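Local coordinates for putative ABC transporter subunit, substrate-binding component (Rhodopseudomonas palustris, PDB 4EVS), which probably serves as the solute-binding component of an ABC transporter that takes up lignin-derived aromatic compounds, and binds 4-hydroxybenzoate, at residues A64-I68 with V69-V73; P185-Q188 with R189-D192. All coordinates share one frame; numbering follows the deposited sequence. Where two conformers were deposited one is given.

Contact 1. Residues A64-I68 with V69-V73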
loop_
_atom_site.group_PDB
_atom_site.type_symbol
_atom_site.label_atom_id
_atom_site.label_comp_id
_atom_site.label_asym_id
_atom_site.label_seq_id
_atom_site.Cartn_x
_atom_site.Cartn_y
_atom_site.Cartn_z
ATOM N N ALA A 64 0.546 16.604 -11.876
ATOM C CA ALA A 64 0.732 17.423 -10.678
ATOM C C ALA A 64 0.930 18.905 -11.019
ATOM O O ALA A 64 0.361 19.805 -10.376
ATOM C CB ALA A 64 1.872 16.875 -9.799
ATOM N N GLN A 65 1.720 19.166 -12.042
ATOM C CA GLN A 65 1.944 20.539 -12.472
ATOM C C GLN A 65 0.623 21.190 -12.891
ATOM O O GLN A 65 0.353 22.340 -12.535
ATOM C CB GLN A 65 2.995 20.573 -13.606
ATOM C CG GLN A 65 4.394 20.181 -13.138
ATOM C CD GLN A 65 5.349 20.016 -14.273
ATOM O OE1 GLN A 65 4.964 19.510 -15.341
ATOM N NE2 GLN A 65 6.618 20.424 -14.061
ATOM N N GLU A 66 -0.216 20.461 -13.607
ATOM C CA GLU A 66 -1.524 20.989 -14.064
ATOM C C GLU A 66 -2.410 21.267 -12.840
ATOM O O GLU A 66 -3.174 22.241 -12.819
ATOM C CB GLU A 66 -2.253 19.990 -14.985
ATOM C CG GLU A 66 -3.738 20.389 -15.460
ATOM C CD GLU A 66 -5.002 20.089 -14.527
ATOM O OE1 GLU A 66 -4.999 19.354 -13.535
ATOM O OE2 GLU A 66 -6.077 20.639 -14.841
ATOM N N LEU A 67 -2.395 20.362 -11.874
ATOM C CA LEU A 67 -3.197 20.515 -10.665
ATOM C C LEU A 67 -2.770 21.747 -9.871
ATOM O O LEU A 67 -3.594 22.485 -9.307
ATOM C CB LEU A 67 -3.133 19.275 -9.770
ATOM C CG LEU A 67 -3.839 18.015 -10.258
ATOM C CD1 LEU A 67 -3.364 16.748 -9.468
ATOM C CD2 LEU A 67 -5.385 18.259 -10.168
ATOM N N ILE A 68 -1.465 21.958 -9.776
ATOM C CA ILE A 68 -0.935 23.109 -9.105
ATOM C C ILE A 68 -1.276 24.411 -9.862
ATOM O O ILE A 68 -1.756 25.387 -9.262
ATOM C CB ILE A 68 0.586 22.976 -8.931
ATOM C CG1 ILE A 68 0.883 21.916 -7.872
ATOM C CG2 ILE A 68 1.213 24.308 -8.543
ATOM C CD1 ILE A 68 2.314 21.341 -7.991
ATOM N N VAL A 69 -0.993 24.437 -11.161
ATOM C CA VAL A 69 -1.073 25.685 -11.942
ATOM C C VAL A 69 -2.486 26.060 -12.408
ATOM O O VAL A 69 -2.906 27.222 -12.292
ATOM C CB VAL A 69 -0.109 25.613 -13.175
ATOM C CG1 VAL A 69 -0.328 26.828 -14.079
ATOM C CG2 VAL A 69 1.363 25.447 -12.678
ATOM N N LYS A 70 -3.216 25.076 -12.918
ATOM C CA LYS A 70 -4.509 25.330 -13.544
ATOM C C LYS A 70 -5.697 25.090 -12.577
ATOM O O LYS A 70 -6.664 25.902 -12.531
ATOM C CB LYS A 70 -4.612 24.538 -14.861
ATOM C CG LYS A 70 -3.563 24.988 -15.908
ATOM C CD LYS A 70 -3.663 24.340 -17.299
ATOM C CE LYS A 70 -2.542 24.888 -18.236
ATOM N NZ LYS A 70 -2.504 24.278 -19.618
ATOM N N GLU A 71 -5.642 24.009 -11.794
ATOM C CA GLU A 71 -6.665 23.750 -10.787
ATOM C C GLU A 71 -6.459 24.526 -9.497
ATOM O O GLU A 71 -7.401 24.717 -8.754
ATOM C CB GLU A 71 -6.780 22.267 -10.468
ATOM C CG GLU A 71 -7.273 21.495 -11.617
ATOM C CD GLU A 71 -8.758 21.699 -11.851
ATOM O OE1 GLU A 71 -9.513 21.947 -10.877
ATOM O OE2 GLU A 71 -9.158 21.573 -13.010
ATOM N N LYS A 72 -5.239 24.985 -9.252
ATOM C CA LYS A 72 -4.846 25.685 -8.021
ATOM C C LYS A 72 -5.245 24.898 -6.769
ATOM O O LYS A 72 -5.852 25.426 -5.835
ATOM C CB LYS A 72 -5.426 27.076 -8.020
ATOM C CG LYS A 72 -4.941 27.918 -9.209
ATOM C CD LYS A 72 -5.486 29.362 -9.120
ATOM C CE LYS A 72 -5.114 30.193 -10.329
ATOM N NZ LYS A 72 -5.489 31.630 -10.149
ATOM N N VAL A 73 -4.911 23.604 -6.766
ATOM C CA VAL A 73 -5.119 22.762 -5.566
ATOM C C VAL A 73 -4.250 23.238 -4.379
ATOM O O VAL A 73 -3.162 23.810 -4.566
ATOM C CB VAL A 73 -4.829 21.253 -5.825
ATOM C CG1 VAL A 73 -5.713 20.715 -7.004
ATOM C CG2 VAL A 73 -3.321 20.991 -6.025
#
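Glu-66 and Glu-71, both acidic, meet at the C-terminal end of a helix and illustrate how like charges can share a site when both carboxylates pair with the same arginine. Glu-66 sends CG anti to its own N (chi1 175°) and then bends at chi2, which lays its carboxylate over the Glu-71 chain: Glu-66 OE2 rests 3.5 Å from Glu-71 CG. The two OE2 atoms, of Glu-66 and Glu-71, lie 3.7 Å apart, and Arg-50 on strand 43-51 forms salt bridges with both residues, probably offsetting their repulsion. With an alanine in place of Glu-66, Arg-50 would probably lose one of its carboxylate partners, and the Glu-71 CG methylene the group packed against it.

The backbone closes the helix with progressively wider turns. Glu-66 O accepts from two donors, Lys-70 N at 2.8 Å and Glu-71 N at 3.2 Å, the second a bond five residues long. Lys-72, with positive phi, then reverses the chain, and Val-73 N returns to Leu-67 O at 3.1 Å in a nearly straight bond (175°). Lys-72 CA adds a CA-H...O contact to Ile-68 O.

Among apolar groups, Leu-67 CD2 meets Val-73 CG1 at 4.0 Å, beside Ile-11 and Val-48. This is a C-terminal helix cap inside a beta-alpha-beta crossover, from strand 43-51 through helix 57-69 to strand 75-78, in a Rossmann-like lobe.

Contact 2. Residues P185-Q188 with R189-D192. With SO4 (sulfate ion), chain H.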
loop_
_atom_site.group_PDB
_atom_site.type_symbol
_atom_site.label_atom_id
_atom_site.label_comp_id
_atom_site.label_asym_id
_atom_site.label_seq_id
_atom_site.Cartn_x
_atom_site.Cartn_y
_atom_site.Cartn_z
ATOM N N PRO A 185 9.794 -18.876 -16.598
ATOM C CA PRO A 185 11.230 -19.055 -16.363
ATOM C C PRO A 185 11.664 -18.796 -14.924
ATOM O O PRO A 185 12.542 -19.490 -14.455
ATOM C CB PRO A 185 11.873 -18.083 -17.351
ATOM C CG PRO A 185 10.866 -17.967 -18.459
ATOM C CD PRO A 185 9.521 -18.068 -17.803
ATOM N N ILE A 186 11.048 -17.834 -14.222
ATOM C CA ILE A 186 11.440 -17.618 -12.827
ATOM C C ILE A 186 11.048 -18.841 -11.965
ATOM O O ILE A 186 11.768 -19.218 -11.049
ATOM C CB ILE A 186 10.869 -16.286 -12.216
ATOM C CG1 ILE A 186 11.403 -16.073 -10.791
ATOM C CG2 ILE A 186 9.447 -16.307 -12.153
ATOM C CD1 ILE A 186 12.944 -15.921 -10.655
HETATM N N MSE A 187 9.900 -19.453 -12.241
HETATM C CA MSE A 187 9.499 -20.627 -11.463
HETATM C C MSE A 187 10.473 -21.773 -11.641
HETATM O O MSE A 187 10.780 -22.472 -10.694
HETATM C CB MSE A 187 8.089 -21.080 -11.807
HETATM C CG MSE A 187 7.048 -20.056 -11.519
HETATM SE SE MSE A 187 7.121 -19.237 -9.704
HETATM C CE MSE A 187 6.324 -17.569 -10.118
ATOM N N GLN A 188 10.992 -21.913 -12.852
ATOM C CA GLN A 188 12.000 -22.932 -13.109
ATOM C C GLN A 188 13.278 -22.623 -12.319
ATOM O O GLN A 188 13.893 -23.537 -11.713
ATOM C CB GLN A 188 12.267 -23.064 -14.610
ATOM C CG GLN A 188 13.225 -24.176 -14.959
ATOM C CD GLN A 188 12.743 -25.547 -14.518
ATOM O OE1 GLN A 188 11.563 -25.884 -14.673
ATOM N NE2 GLN A 188 13.647 -26.341 -13.951
ATOM N N ARG A 189 13.715 -21.374 -12.323
ATOM C CA ARG A 189 14.894 -21.012 -11.499
ATOM C C ARG A 189 14.670 -21.284 -9.994
ATOM O O ARG A 189 15.566 -21.778 -9.275
ATOM C CB ARG A 189 15.306 -19.554 -11.726
ATOM C CG ARG A 189 15.782 -19.258 -13.154
ATOM C CD ARG A 189 16.022 -17.766 -13.346
ATOM N NE ARG A 189 17.204 -17.329 -12.594
ATOM C CZ ARG A 189 17.618 -16.061 -12.518
ATOM N NH1 ARG A 189 16.937 -15.106 -13.143
ATOM N NH2 ARG A 189 18.697 -15.744 -11.802
ATOM N N ILE A 190 13.483 -20.987 -9.507
ATOM C CA ILE A 190 13.156 -21.232 -8.100
ATOM C C ILE A 190 13.171 -22.716 -7.792
ATOM O O ILE A 190 13.756 -23.129 -6.788
ATOM C CB ILE A 190 11.811 -20.575 -7.680
ATOM C CG1 ILE A 190 11.966 -19.056 -7.677
ATOM C CG2 ILE A 190 11.381 -21.048 -6.270
ATOM C CD1 ILE A 190 10.680 -18.331 -7.630
ATOM N N LYS A 191 12.590 -23.521 -8.670
ATOM C CA LYS A 191 12.628 -24.977 -8.500
ATOM C C LYS A 191 14.080 -25.444 -8.407
ATOM O O LYS A 191 14.465 -26.184 -7.481
ATOM C CB LYS A 191 11.920 -25.637 -9.665
ATOM C CG LYS A 191 11.716 -27.107 -9.491
ATOM C CD LYS A 191 11.177 -27.709 -10.771
ATOM C CE LYS A 191 11.216 -29.253 -10.705
ATOM N NZ LYS A 191 10.704 -29.875 -11.978
ATOM N N ASP A 192 14.873 -24.988 -9.364
ATOM C CA ASP A 192 16.294 -25.316 -9.406
ATOM C C ASP A 192 17.083 -24.922 -8.171
ATOM O O ASP A 192 18.061 -25.589 -7.860
ATOM C CB ASP A 192 16.968 -24.718 -10.643
ATOM C CG ASP A 192 16.519 -25.393 -11.946
ATOM O OD1 ASP A 192 15.897 -26.475 -11.854
ATOM O OD2 ASP A 192 16.799 -24.833 -13.046
HETATM S S SO4 H . 19.253 -12.138 -12.666
HETATM O O1 SO4 H . 20.012 -13.356 -12.442
HETATM O O2 SO4 H . 20.092 -11.153 -13.347
HETATM O O3 SO4 H . 18.814 -11.574 -11.389
HETATM O O4 SO4 H . 18.095 -12.422 -13.506
#
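Two turns of an amphipathic alpha-helix, 184-193, bring Gln-188 against Asp-192 and Ile-186 against Ile-190, a compact case of side chains paired four residues apart. Regular backbone bonds hold the turns together, Arg-189 N to Pro-185 O through to Asp-192 N to Gln-188 O.

On the polar face, Gln-188 carries its CG anti to N (chi1 -176°) and turns at chi2, bringing the amide forward along the helix to the carboxylate of Asp-192. The resulting bond, Gln-188 NE2 to Asp-192 OD1, is 3.1 Å long and weak: the angle at hydrogen is only 122°, and the amide and carboxylate planes stand 65° apart. The tether is therefore probably a loose one.

Arg-189 works differently. Its CG passes 3.5 Å from Pro-185 O, and a bend at chi3 carries the guanidinium away from residues 185-188, where its edge grips a sulfate with two bonds, NH1 to sulfate O4 at 2.9 Å and NH2 to sulfate O1 at 2.8 Å. The sulfur lies in the guanidinium plane, a bidentate arrangement through NH1 and NH2 suited to an oxyanion, although this ion probably came from the crystallisation liquor.

On the buried face, Ile-186 CG1 meets Ile-190 CD1 at 4.0 Å, and the same CD1 of Ile-190 lies 4.2 Å from SE of Met-187, a selenomethionine. That face packs on strand and helix: Ile-186 and Ile-190 lean on Val-174 and Glu-172 of strand 169-176, while Met-187 packs on Phe-211, Ala-214 and Tyr-215 of helix 206-217, and the loop residue Leu-220 touches both Met-187 and Ile-190.

How the contacts relate
Contacts 1 and 2 show the same building principle beside two separate sheets: contact 1 is a helix end with its loop, contact 2 lies within a helix, and both helices connect parallel strands. Their centres are 47 Å apart, on opposite sides of the chain's centre, and their nearest atoms about 34 Å. Neither supplies a residue to the 4-hydroxybenzoate pocket, yet each helix is followed by a strand that runs to it. Strand 75-78, after contact 1, leads to Tyr-80, Phe-81 and Thr-82; strand 197-201, after contact 2, ends at Phe-201, with Pro-203 and Ala-204 just beyond. The ligand thus receives residues from both halves, as expected of a two-lobed periplasmic binding protein.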